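Local coordinates for protein GH18 chiitnase (Pseudoalteromonas aurantia, PDB 6K7Z) that degrades chitin as a family 18 endochitinase, probably cleaving internal beta-1,4 linkages of the polymer as in other family 18 chitinases, at residues A[119-123]-A[166-170]; A[240-245]-A[273-278]. Residue numbers count along the deposited sequence, not the author numbering.

Contact 1. Residues A[119-123]-A[166-170]; sequences TAAFT and YMAGY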
ATOM      1  N   THR A 119     -10.406  -1.351 -10.457  1.00 14.31           N
ATOM      2  CA  THR A 119     -10.768  -0.075 -11.060  1.00 14.00           C
ATOM      3  C   THR A 119     -12.203  -0.077 -11.576  1.00 16.17           C
ATOM      4  O   THR A 119     -12.904   0.944 -11.498  1.00 13.81           O
ATOM      5  CB  THR A 119      -9.787   0.228 -12.190  1.00 13.95           C
ATOM      6  OG1 THR A 119      -8.452   0.194 -11.665  1.00 15.67           O
ATOM      7  CG2 THR A 119     -10.068   1.590 -12.812  1.00 19.04           C
ATOM      8  N   ALA A 120     -12.659  -1.211 -12.118  1.00 15.90           N
ATOM      9  CA  ALA A 120     -13.995  -1.259 -12.705  1.00 16.76           C
ATOM     10  C   ALA A 120     -15.088  -0.982 -11.683  1.00 17.23           C
ATOM     11  O   ALA A 120     -16.198  -0.610 -12.071  1.00 19.34           O
ATOM     12  CB  ALA A 120     -14.246  -2.616 -13.361  1.00 19.56           C
ATOM     13  N   ALA A 121     -14.810  -1.159 -10.392  1.00 14.33           N
ATOM     14  CA  ALA A 121     -15.815  -0.840  -9.387  1.00 15.57           C
ATOM     15  C   ALA A 121     -15.956   0.656  -9.142  1.00 15.94           C
ATOM     16  O   ALA A 121     -16.872   1.061  -8.420  1.00 17.02           O
ATOM     17  CB  ALA A 121     -15.499  -1.567  -8.073  1.00 16.40           C
ATOM     18  N   PHE A 122     -15.095   1.489  -9.733  1.00 14.63           N
ATOM     19  CA  PHE A 122     -15.283   2.935  -9.710  1.00 16.08           C
ATOM     20  C   PHE A 122     -15.963   3.459 -10.972  1.00 19.94           C
ATOM     21  O   PHE A 122     -16.247   4.658 -11.046  1.00 20.31           O
ATOM     22  CB  PHE A 122     -13.936   3.665  -9.542  1.00 15.17           C
ATOM     23  CG  PHE A 122     -13.186   3.318  -8.275  1.00 16.18           C
ATOM     24  CD1 PHE A 122     -13.858   2.957  -7.110  1.00 14.22           C
ATOM     25  CD2 PHE A 122     -11.797   3.367  -8.258  1.00 15.38           C
ATOM     26  CE1 PHE A 122     -13.146   2.660  -5.948  1.00 15.41           C
ATOM     27  CE2 PHE A 122     -11.082   3.074  -7.123  1.00 15.31           C
ATOM     28  CZ  PHE A 122     -11.749   2.708  -5.955  1.00 15.41           C
ATOM     29  N   THR A 123     -16.210   2.600 -11.968  1.00 20.99           N
ATOM     30  CA  THR A 123     -16.801   3.003 -13.244  1.00 21.83           C
ATOM     31  C   THR A 123     -18.190   2.426 -13.477  1.00 25.17           C
ATOM     32  O   THR A 123     -18.695   2.500 -14.604  1.00 26.16           O
ATOM     33  CB  THR A 123     -15.912   2.582 -14.411  1.00 20.40           C
ATOM     34  OG1 THR A 123     -15.882   1.145 -14.485  1.00 24.56           O
ATOM     35  CG2 THR A 123     -14.506   3.118 -14.235  1.00 24.05           C
ATOM     36  N   TYR A 166     -13.043   9.913 -14.129  1.00 22.46           N
ATOM     37  CA  TYR A 166     -13.941   8.798 -14.388  1.00 27.73           C
ATOM     38  C   TYR A 166     -13.697   7.593 -13.487  1.00 26.78           C
ATOM     39  O   TYR A 166     -14.539   6.780 -13.333  1.00 25.99           O
ATOM     40  CB  TYR A 166     -13.794   8.346 -15.835  1.00 29.84           C
ATOM     41  CG  TYR A 166     -14.613   7.136 -16.337  1.00 35.56           C
ATOM     42  CD1 TYR A 166     -15.984   7.160 -16.383  1.00 40.29           C
ATOM     43  CD2 TYR A 166     -13.992   6.001 -16.825  1.00 37.29           C
ATOM     44  CE1 TYR A 166     -16.716   6.091 -16.870  1.00 40.22           C
ATOM     45  CE2 TYR A 166     -14.715   4.907 -17.306  1.00 39.55           C
ATOM     46  CZ  TYR A 166     -16.089   4.962 -17.319  1.00 39.42           C
ATOM     47  OH  TYR A 166     -16.823   3.887 -17.816  1.00 45.40           O
ATOM     48  N   MET A 167     -12.512   7.500 -12.914  1.00 24.86           N
ATOM     49  CA  MET A 167     -12.189   6.372 -12.082  1.00 22.77           C
ATOM     50  C   MET A 167     -11.757   6.852 -10.690  1.00 19.92           C
ATOM     51  O   MET A 167     -11.089   6.139 -10.017  1.00 18.39           O
ATOM     52  CB  MET A 167     -10.947   5.688 -12.667  1.00 25.67           C
ATOM     53  CG  MET A 167     -11.130   4.822 -13.821  1.00 31.26           C
ATOM     54  SD  MET A 167     -10.708   5.745 -15.240  1.00 35.51           S
ATOM     55  CE  MET A 167      -8.981   5.498 -15.344  1.00 26.68           C
ATOM     56  N   ALA A 168     -12.155   8.056 -10.306  1.00 16.85           N
ATOM     57  CA  ALA A 168     -11.631   8.679  -9.096  1.00 18.73           C
ATOM     58  C   ALA A 168     -12.335   8.214  -7.825  1.00 15.81           C
ATOM     59  O   ALA A 168     -12.744   9.032  -6.993  1.00 14.21           O
ATOM     60  CB  ALA A 168     -11.724  10.198  -9.207  1.00 20.46           C
ATOM     61  N   GLY A 169     -12.443   6.901  -7.651  1.00 17.30           N
ATOM     62  CA  GLY A 169     -13.120   6.367  -6.486  1.00 15.54           C
ATOM     63  C   GLY A 169     -12.524   6.811  -5.164  1.00 16.23           C
ATOM     64  O   GLY A 169     -13.250   6.982  -4.184  1.00 13.45           O
ATOM     65  N   TYR A 170     -11.203   7.013  -5.110  1.00 11.91           N
ATOM     66  CA  TYR A 170     -10.588   7.358  -3.833  1.00  9.96           C
ATOM     67  C   TYR A 170     -10.801   8.807  -3.430  1.00 13.03           C
ATOM     68  O   TYR A 170     -10.585   9.140  -2.261  1.00 14.21           O
ATOM     69  CB  TYR A 170      -9.089   7.046  -3.852  1.00 10.19           C
ATOM     70  CG  TYR A 170      -8.798   5.696  -3.280  1.00  9.96           C
ATOM     71  CD1 TYR A 170      -8.982   4.552  -4.038  1.00 11.33           C
ATOM     72  CD2 TYR A 170      -8.379   5.555  -1.963  1.00 10.71           C
ATOM     73  CE1 TYR A 170      -8.713   3.302  -3.512  1.00  9.37           C
ATOM     74  CE2 TYR A 170      -8.124   4.291  -1.415  1.00  9.34           C
ATOM     75  CZ  TYR A 170      -8.296   3.180  -2.203  1.00 10.24           C
ATOM     76  OH  TYR A 170      -8.060   1.926  -1.700  1.00 10.03           O
TER
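Close approach of a ring to backbone needs a residue with no side chain in the way, here G169 against F122. In its m rotamer F122 presents a ring face to G169, whose CA sits 3.5 Å from the ring centroid: a CH-pi contact. An ideal CB on G169 would fall 2.1 Å from F122 CD1, so the fit depends on the missing side chain. M167 O lies 3.4 Å from F122 CD2. T123 takes the p rotamer, in which OG1 donates a hydrogen bond to A120 O (3.0 Å) while CG2 lies over the Y166 ring face, a second CH-pi contact. T119 CG2 meets M167 CG at 3.5 Å. Y170, its chi1 at -95°, brings CD1 to 3.8 Å from F122 CZ and is hydrogen-bonded through OH to H154. The loop follows strand 111-115 and its DGxDxDxE signature, consistent with the active-site side of a family 18 TIM barrel; it meets the run leading into helix 169-177, and L134 of helix 130-144 touches F122 and Y170.

Contact 2. Residues A[240-245]-A[273-278]; sequences IINEVI and AIAQSL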
ATOM      1  N   ILE A 240      14.403  10.047  -9.498  1.00 11.67           N
ATOM      2  CA  ILE A 240      13.438  10.167  -8.403  1.00 14.40           C
ATOM      3  C   ILE A 240      13.862  11.279  -7.457  1.00 14.96           C
ATOM      4  O   ILE A 240      13.059  12.138  -7.072  1.00 12.93           O
ATOM      5  CB  ILE A 240      13.294   8.836  -7.646  1.00 11.07           C
ATOM      6  CG1 ILE A 240      12.740   7.730  -8.543  1.00 10.93           C
ATOM      7  CG2 ILE A 240      12.407   9.026  -6.396  1.00 14.04           C
ATOM      8  CD1 ILE A 240      12.914   6.322  -7.923  1.00 12.96           C
ATOM      9  N   ILE A 241      15.142  11.276  -7.069  1.00 14.77           N
ATOM     10  CA  ILE A 241      15.626  12.241  -6.088  1.00 16.03           C
ATOM     11  C   ILE A 241      15.494  13.659  -6.623  1.00 14.54           C
ATOM     12  O   ILE A 241      14.897  14.533  -5.983  1.00 15.75           O
ATOM     13  CB  ILE A 241      17.080  11.924  -5.699  1.00 17.81           C
ATOM     14  CG1 ILE A 241      17.139  10.652  -4.852  1.00 15.57           C
ATOM     15  CG2 ILE A 241      17.705  13.089  -4.949  1.00 17.22           C
ATOM     16  CD1 ILE A 241      18.566  10.223  -4.557  1.00 17.87           C
ATOM     17  N   ASN A 242      16.027  13.903  -7.815  1.00 14.27           N
ATOM     18  CA  ASN A 242      16.199  15.273  -8.259  1.00 13.07           C
ATOM     19  C   ASN A 242      15.028  15.816  -9.073  1.00 16.87           C
ATOM     20  O   ASN A 242      14.937  17.035  -9.243  1.00 17.92           O
ATOM     21  CB  ASN A 242      17.507  15.385  -9.048  1.00 16.39           C
ATOM     22  CG  ASN A 242      18.722  15.386  -8.134  1.00 17.34           C
ATOM     23  OD1 ASN A 242      18.910  16.323  -7.347  1.00 18.93           O
ATOM     24  ND2 ASN A 242      19.546  14.338  -8.217  1.00 17.64           N
ATOM     25  N   GLU A 243      14.121  14.962  -9.562  1.00 14.25           N
ATOM     26  CA  GLU A 243      12.972  15.429 -10.325  1.00 12.46           C
ATOM     27  C   GLU A 243      11.640  15.147  -9.651  1.00 15.31           C
ATOM     28  O   GLU A 243      10.614  15.654 -10.125  1.00 14.05           O
ATOM     29  CB  GLU A 243      12.959  14.819 -11.738  1.00 16.38           C
ATOM     30  CG  GLU A 243      14.254  15.074 -12.526  1.00 15.13           C
ATOM     31  CD  GLU A 243      14.102  14.944 -14.040  1.00 19.78           C
ATOM     32  OE1 GLU A 243      13.022  15.272 -14.582  1.00 18.07           O
ATOM     33  OE2 GLU A 243      15.085  14.549 -14.705  1.00 17.82           O
ATOM     34  N   VAL A 244      11.624  14.380  -8.559  1.00 12.89           N
ATOM     35  CA  VAL A 244      10.400  14.158  -7.797  1.00 13.00           C
ATOM     36  C   VAL A 244      10.568  14.655  -6.367  1.00 14.32           C
ATOM     37  O   VAL A 244       9.840  15.548  -5.919  1.00 13.85           O
ATOM     38  CB  VAL A 244      10.006  12.669  -7.809  1.00 13.89           C
ATOM     39  CG1 VAL A 244       8.831  12.419  -6.874  1.00 14.61           C
ATOM     40  CG2 VAL A 244       9.693  12.205  -9.215  1.00 13.53           C
ATOM     41  N   ILE A 245      11.510  14.047  -5.635  1.00 14.18           N
ATOM     42  CA  ILE A 245      11.651  14.302  -4.204  1.00 12.45           C
ATOM     43  C   ILE A 245      12.027  15.757  -3.950  1.00 16.54           C
ATOM     44  O   ILE A 245      11.367  16.468  -3.186  1.00 16.22           O
ATOM     45  CB  ILE A 245      12.676  13.337  -3.582  1.00 12.15           C
ATOM     46  CG1 ILE A 245      12.107  11.908  -3.529  1.00 15.24           C
ATOM     47  CG2 ILE A 245      13.069  13.808  -2.189  1.00 17.59           C
ATOM     48  CD1 ILE A 245      13.087  10.859  -3.034  1.00 12.29           C
ATOM     49  N   ALA A 273      19.971   5.273  -0.467  1.00 10.46           N
ATOM     50  CA  ALA A 273      20.082   6.540  -1.188  1.00 14.73           C
ATOM     51  C   ALA A 273      18.794   7.357  -1.083  1.00 17.37           C
ATOM     52  O   ALA A 273      18.837   8.584  -0.914  1.00 16.60           O
ATOM     53  CB  ALA A 273      20.443   6.282  -2.654  1.00 11.20           C
ATOM     54  N   ILE A 274      17.650   6.712  -1.160  1.00 14.33           N
ATOM     55  CA  ILE A 274      16.408   7.414  -1.058  1.00 13.70           C
ATOM     56  C   ILE A 274      16.236   7.986   0.334  1.00 15.84           C
ATOM     57  O   ILE A 274      15.850   9.090   0.487  1.00 18.62           O
ATOM     58  CB  ILE A 274      15.213   6.481  -1.393  1.00 13.92           C
ATOM     59  CG1 ILE A 274      15.187   6.243  -2.872  1.00 13.15           C
ATOM     60  CG2 ILE A 274      13.886   7.023  -0.930  1.00 13.90           C
ATOM     61  CD1 ILE A 274      14.703   7.419  -3.671  1.00 15.49           C
ATOM     62  N   ALA A 275      16.519   7.183   1.331  1.00 14.81           N
ATOM     63  CA  ALA A 275      16.351   7.640   2.703  1.00 20.02           C
ATOM     64  C   ALA A 275      17.202   8.889   2.977  1.00 21.08           C
ATOM     65  O   ALA A 275      16.765   9.837   3.527  1.00 19.42           O
ATOM     66  CB  ALA A 275      16.584   6.556   3.712  1.00 15.72           C
ATOM     67  N   GLN A 276      18.420   8.836   2.510  1.00 21.50           N
ATOM     68  CA  GLN A 276      19.344   9.927   2.661  1.00 21.81           C
ATOM     69  C   GLN A 276      18.724  11.213   2.109  1.00 26.31           C
ATOM     70  O   GLN A 276      18.844  12.254   2.667  1.00 28.58           O
ATOM     71  CB  GLN A 276      20.582   9.617   1.869  1.00 24.28           C
ATOM     72  CG  GLN A 276      21.664  10.638   2.093  1.00 34.47           C
ATOM     73  CD  GLN A 276      21.976  10.872   3.557  1.00 41.80           C
ATOM     74  OE1 GLN A 276      21.591  11.887   4.131  1.00 46.57           O
ATOM     75  NE2 GLN A 276      22.694   9.937   4.161  1.00 43.76           N
ATOM     76  N   SER A 277      18.051  11.107   0.991  1.00 20.14           N
ATOM     77  CA  SER A 277      17.446  12.256   0.379  1.00 22.06           C
ATOM     78  C   SER A 277      16.237  12.790   1.089  1.00 24.62           C
ATOM     79  O   SER A 277      15.843  13.851   0.850  1.00 24.20           O
ATOM     80  CB  SER A 277      17.087  11.967  -1.061  1.00 23.69           C
ATOM     81  OG  SER A 277      15.901  11.275  -1.118  1.00 23.04           O
ATOM     82  N   LEU A 278      15.648  12.005   1.955  1.00 26.09           N
ATOM     83  CA  LEU A 278      14.501  12.426   2.712  1.00 25.73           C
ATOM     84  C   LEU A 278      14.884  13.164   3.980  1.00 30.50           C
ATOM     85  O   LEU A 278      15.945  12.966   4.480  1.00 29.30           O
ATOM     86  CB  LEU A 278      13.601  11.244   3.000  1.00 21.04           C
ATOM     87  CG  LEU A 278      13.033  10.587   1.749  1.00 20.68           C
ATOM     88  CD1 LEU A 278      12.262   9.339   2.077  1.00 18.18           C
ATOM     89  CD2 LEU A 278      12.135  11.560   1.025  1.00 20.14           C
TER
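In a TIM barrel, successive helices of the outer layer pack side by side, and helices 237-251 and 269-277 exemplify this. Their short segments run in broadly the same direction, crossing at -44° with axes 10.7 Å apart at closest approach, a separation that leaves room for branched side chains between them. Apolar packing dominates. I274 CD1 lies 3.9 Å from I240 CG2, 3.9 Å from I245 CD1 and 4.2 Å from I241 CG1, while I245 CG2 meets L278 CD2 at 4.0 Å. I245, I274 and L278 also touch I257 of strand 256-260, so this seam reaches down to the barrel wall. A polar link between the two helices comes from Q249, just past segment 240-245, whose NE2 is hydrogen-bonded to S277 O. Within helix 240-245, a wider pi-type turn lets I240 O accept from both V244 N and I245 N. S277 faces the isoleucines with its hydroxyl already engaged: S277 OG donates to I274 O at 2.7 Å and lies 3.4 Å from I245 CD1.

How the contacts relate
The two contacts show the division of a TIM barrel into an outer helical wall and an irregular face at the C-terminal ends of its parallel strands. Contact 1 comes first along the chain and closes before contact 2 opens; their centres are about 31 Å apart and their nearest atoms about 19 Å. Contact 1 links the segments that follow strands 111-115 and 151-154, on the side where family 18 enzymes generally place the active site; contact 2 joins the helices that follow strands 219-224 and 256-260, next to where the barrel closes against strand 3-8. They share no helix or strand, but both belong to the same barrel.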